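Local atomic coordinates of glycerophosphoryl diester phosphodiesterase (Agrobacterium tumefaciens str. C58, PDB entry 3KS6), a protein that belongs to the glycerophosphoryl diester phosphodiesterase family, has a TIM-barrel fold and holds a magnesium ion bound by acidic side chains. Residues Phe207-Ile218 / Val226-Ala237. Sequence-based numbering, arbitrary orientation.
Sequences FGCWAAHTPSQI and VKVFTTDRPTLA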
# COMPACT_ATOMS: atom_id res chain seq x y z
N PHE A 207 -5.11 -12.78 -6.31
CA PHE A 207 -3.69 -12.63 -6.64
C PHE A 207 -3.41 -11.27 -7.24
O PHE A 207 -3.92 -10.93 -8.30
CB PHE A 207 -3.23 -13.72 -7.65
CG PHE A 207 -1.74 -13.65 -8.00
CD1 PHE A 207 -0.78 -14.25 -7.16
CD2 PHE A 207 -1.30 -13.02 -9.14
CE1 PHE A 207 0.56 -14.19 -7.46
CE2 PHE A 207 0.06 -12.96 -9.46
CZ PHE A 207 0.99 -13.52 -8.61
N GLY A 208 -2.53 -10.52 -6.59
CA GLY A 208 -2.07 -9.25 -7.10
C GLY A 208 -0.59 -9.01 -6.89
O GLY A 208 0.12 -9.86 -6.34
N CYS A 209 -0.12 -7.84 -7.32
CA CYS A 209 1.30 -7.54 -7.30
C CYS A 209 1.65 -6.16 -6.76
O CYS A 209 0.78 -5.29 -6.54
CB CYS A 209 1.93 -7.75 -8.70
SG CYS A 209 1.63 -9.36 -9.40
N TRP A 210 2.93 -5.98 -6.50
CA TRP A 210 3.48 -4.70 -6.07
C TRP A 210 4.87 -4.52 -6.69
O TRP A 210 5.44 -5.44 -7.31
CB TRP A 210 3.49 -4.54 -4.53
CG TRP A 210 4.01 -5.72 -3.78
CD1 TRP A 210 3.32 -6.79 -3.39
CD2 TRP A 210 5.36 -5.91 -3.30
NE1 TRP A 210 4.14 -7.67 -2.71
CE2 TRP A 210 5.39 -7.14 -2.63
CE3 TRP A 210 6.53 -5.15 -3.36
CZ2 TRP A 210 6.56 -7.65 -2.08
CZ3 TRP A 210 7.68 -5.64 -2.79
CH2 TRP A 210 7.69 -6.88 -2.15
N ALA A 211 5.34 -3.29 -6.63
CA ALA A 211 6.63 -2.85 -7.18
C ALA A 211 6.69 -2.82 -8.70
O ALA A 211 7.76 -2.99 -9.27
CB ALA A 211 7.84 -3.66 -6.58
N ALA A 212 5.54 -2.58 -9.35
CA ALA A 212 5.45 -2.54 -10.82
C ALA A 212 5.68 -1.12 -11.28
O ALA A 212 4.75 -0.38 -11.54
CB ALA A 212 4.12 -3.02 -11.27
N HIS A 213 6.95 -0.74 -11.37
CA HIS A 213 7.33 0.66 -11.62
C HIS A 213 7.76 0.99 -13.06
O HIS A 213 7.71 2.17 -13.45
CB HIS A 213 8.44 1.05 -10.66
CG HIS A 213 8.11 0.79 -9.23
ND1 HIS A 213 6.88 1.05 -8.67
CD2 HIS A 213 8.87 0.29 -8.23
CE1 HIS A 213 6.90 0.73 -7.39
NE2 HIS A 213 8.10 0.26 -7.10
N THR A 214 8.11 -0.02 -13.86
CA THR A 214 8.54 0.16 -15.26
C THR A 214 7.50 -0.32 -16.27
O THR A 214 6.62 -1.12 -15.94
CB THR A 214 9.84 -0.66 -15.52
OG1 THR A 214 9.52 -2.05 -15.55
CG2 THR A 214 10.91 -0.40 -14.43
N PRO A 215 7.61 0.12 -17.54
CA PRO A 215 6.67 -0.34 -18.53
C PRO A 215 6.59 -1.82 -18.67
O PRO A 215 5.48 -2.34 -18.85
CB PRO A 215 7.22 0.28 -19.85
CG PRO A 215 7.92 1.48 -19.42
CD PRO A 215 8.53 1.13 -18.09
N SER A 216 7.73 -2.52 -18.64
CA SER A 216 7.71 -3.97 -18.79
C SER A 216 6.97 -4.63 -17.61
O SER A 216 6.22 -5.59 -17.81
CB SER A 216 9.13 -4.54 -18.91
OG SER A 216 9.98 -3.97 -17.94
N GLN A 217 7.22 -4.13 -16.42
CA GLN A 217 6.57 -4.68 -15.21
C GLN A 217 5.06 -4.41 -15.20
O GLN A 217 4.27 -5.28 -14.89
CB GLN A 217 7.18 -4.04 -13.97
CG GLN A 217 8.51 -4.61 -13.61
CD GLN A 217 9.17 -3.85 -12.51
OE1 GLN A 217 9.02 -2.62 -12.39
NE2 GLN A 217 9.93 -4.58 -11.68
N ILE A 218 4.68 -3.18 -15.52
CA ILE A 218 3.29 -2.81 -15.66
C ILE A 218 2.60 -3.67 -16.72
O ILE A 218 1.53 -4.22 -16.46
CB ILE A 218 3.12 -1.30 -15.98
CG1 ILE A 218 3.58 -0.42 -14.80
CG2 ILE A 218 1.65 -1.01 -16.39
CD1 ILE A 218 3.80 1.05 -15.14
N VAL A 226 -3.71 -9.70 -13.38
CA VAL A 226 -3.70 -9.74 -11.91
C VAL A 226 -4.79 -8.82 -11.34
O VAL A 226 -5.27 -7.90 -12.02
CB VAL A 226 -2.30 -9.41 -11.34
CG1 VAL A 226 -1.21 -10.31 -11.96
CG2 VAL A 226 -1.98 -7.93 -11.45
N LYS A 227 -5.20 -9.05 -10.09
CA LYS A 227 -6.27 -8.28 -9.50
C LYS A 227 -5.94 -6.81 -9.40
O LYS A 227 -6.79 -5.95 -9.69
CB LYS A 227 -6.62 -8.83 -8.09
CG LYS A 227 -7.76 -8.10 -7.44
CD LYS A 227 -8.11 -8.69 -6.05
CE LYS A 227 -9.22 -7.88 -5.36
NZ LYS A 227 -9.64 -8.59 -4.13
N VAL A 228 -4.72 -6.51 -8.95
CA VAL A 228 -4.33 -5.15 -8.67
C VAL A 228 -2.81 -5.15 -8.63
O VAL A 228 -2.20 -6.22 -8.37
CB VAL A 228 -4.86 -4.69 -7.30
CG1 VAL A 228 -4.36 -5.62 -6.17
CG2 VAL A 228 -4.49 -3.19 -7.01
N PHE A 229 -2.23 -3.98 -8.92
CA PHE A 229 -0.79 -3.75 -8.68
C PHE A 229 -0.57 -2.36 -8.18
O PHE A 229 -1.31 -1.44 -8.54
CB PHE A 229 0.08 -4.04 -9.91
CG PHE A 229 -0.21 -3.15 -11.11
CD1 PHE A 229 0.49 -1.99 -11.29
CD2 PHE A 229 -1.13 -3.54 -12.09
CE1 PHE A 229 0.23 -1.12 -12.39
CE2 PHE A 229 -1.37 -2.73 -13.22
CZ PHE A 229 -0.69 -1.53 -13.37
N THR A 230 0.42 -2.20 -7.30
CA THR A 230 0.89 -0.88 -6.90
C THR A 230 2.03 -0.44 -7.84
O THR A 230 2.81 -1.25 -8.34
CB THR A 230 1.37 -0.81 -5.49
OG1 THR A 230 2.46 -1.73 -5.30
CG2 THR A 230 0.17 -1.09 -4.49
N THR A 231 2.08 0.86 -8.10
CA THR A 231 3.08 1.45 -9.01
C THR A 231 3.51 2.84 -8.59
O THR A 231 2.71 3.67 -8.17
CB THR A 231 2.56 1.52 -10.49
OG1 THR A 231 3.57 2.07 -11.39
CG2 THR A 231 1.26 2.34 -10.59
N ASP A 232 4.80 3.09 -8.73
CA ASP A 232 5.37 4.42 -8.53
C ASP A 232 5.17 5.33 -9.74
O ASP A 232 5.56 6.50 -9.67
CB ASP A 232 6.89 4.34 -8.26
CG ASP A 232 7.20 3.96 -6.84
OD1 ASP A 232 6.31 4.04 -5.97
OD2 ASP A 232 8.39 3.61 -6.60
N ARG A 233 4.59 4.80 -10.83
CA ARG A 233 4.32 5.58 -12.05
C ARG A 233 2.85 5.43 -12.49
O ARG A 233 2.56 4.86 -13.55
CB ARG A 233 5.28 5.15 -13.17
CG ARG A 233 6.74 5.55 -12.91
CD ARG A 233 7.57 5.48 -14.20
NE ARG A 233 8.96 5.96 -14.07
CZ ARG A 233 10.04 5.23 -13.74
NH1 ARG A 233 9.94 3.94 -13.43
NH2 ARG A 233 11.24 5.80 -13.69
N PRO A 234 1.94 5.95 -11.66
CA PRO A 234 0.52 5.80 -11.91
C PRO A 234 0.06 6.39 -13.25
O PRO A 234 -0.80 5.81 -13.91
CB PRO A 234 -0.11 6.54 -10.73
CG PRO A 234 0.97 7.51 -10.23
CD PRO A 234 2.20 6.69 -10.41
N THR A 235 0.67 7.49 -13.66
CA THR A 235 0.30 8.15 -14.91
C THR A 235 0.59 7.21 -16.08
O THR A 235 -0.26 6.98 -16.92
CB THR A 235 0.99 9.51 -15.03
OG1 THR A 235 0.59 10.37 -13.93
CG2 THR A 235 0.64 10.16 -16.37
N LEU A 236 1.77 6.60 -16.07
CA LEU A 236 2.18 5.61 -17.08
C LEU A 236 1.33 4.38 -17.03
O LEU A 236 0.93 3.86 -18.05
CB LEU A 236 3.67 5.23 -16.90
CG LEU A 236 4.21 4.11 -17.81
CD1 LEU A 236 4.13 4.54 -19.29
CD2 LEU A 236 5.62 3.68 -17.42
N ALA A 237 1.03 3.90 -15.83
CA ALA A 237 0.23 2.71 -15.66
C ALA A 237 -1.17 2.91 -16.26
O ALA A 237 -1.70 2.01 -16.90
CB ALA A 237 0.10 2.33 -14.18
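A beta-alpha-beta crossover of the TIM barrel sets strand 207-210 beside strand 228-231, parallel to within 6°, with helix 215-224 joining them. Gly-208, having no side chain to aim at the neighbouring strand, lets its CA come within 3.3 Å of Val-228 O. Cys-209 bridges Phe-229: Cys-209 N donates to Val-228 O at 2.8 Å, while Cys-209 O accepts from Thr-230 N, and the flanking bonds are Lys-227 N to Phe-207 O and Ala-212 N to Thr-230 O.

At the C-terminal ends of the strands, side chains tie the chain turns together. Thr-231 turns OG1 away from its own N (chi1 -178°), which brings it to Ala-212 O at 2.7 Å, where it donates, while it also accepts from Arg-233 N in an ST turn. His-213 ND1 accepts from Asp-232 N at 2.9 Å, the donor tilted from the ring plane, and the Asp-232 carboxylate stacks over the imidazole, planes 4° apart, with OD2 above the ring centre. Arg-233 reaches back through NH1 to His-213 O, 2.8 Å away and well above that carbonyl plane.

On the helix side of the strands, the beta-branched Ile-218 of helix 215-224 wedges between strand and helix: CG2 lies 3.9 Å from Phe-229 CZ, and CD1 packs on Leu-236 and Ala-237 of helix 234-249. On one flank strand 184-188 pairs with 206-210; on the other, strand 4-8 pairs with 228-231 and His-8 ND1 hydrogen-bonds to Asp-232 OD1, while helix 194-202 packs on Phe-207.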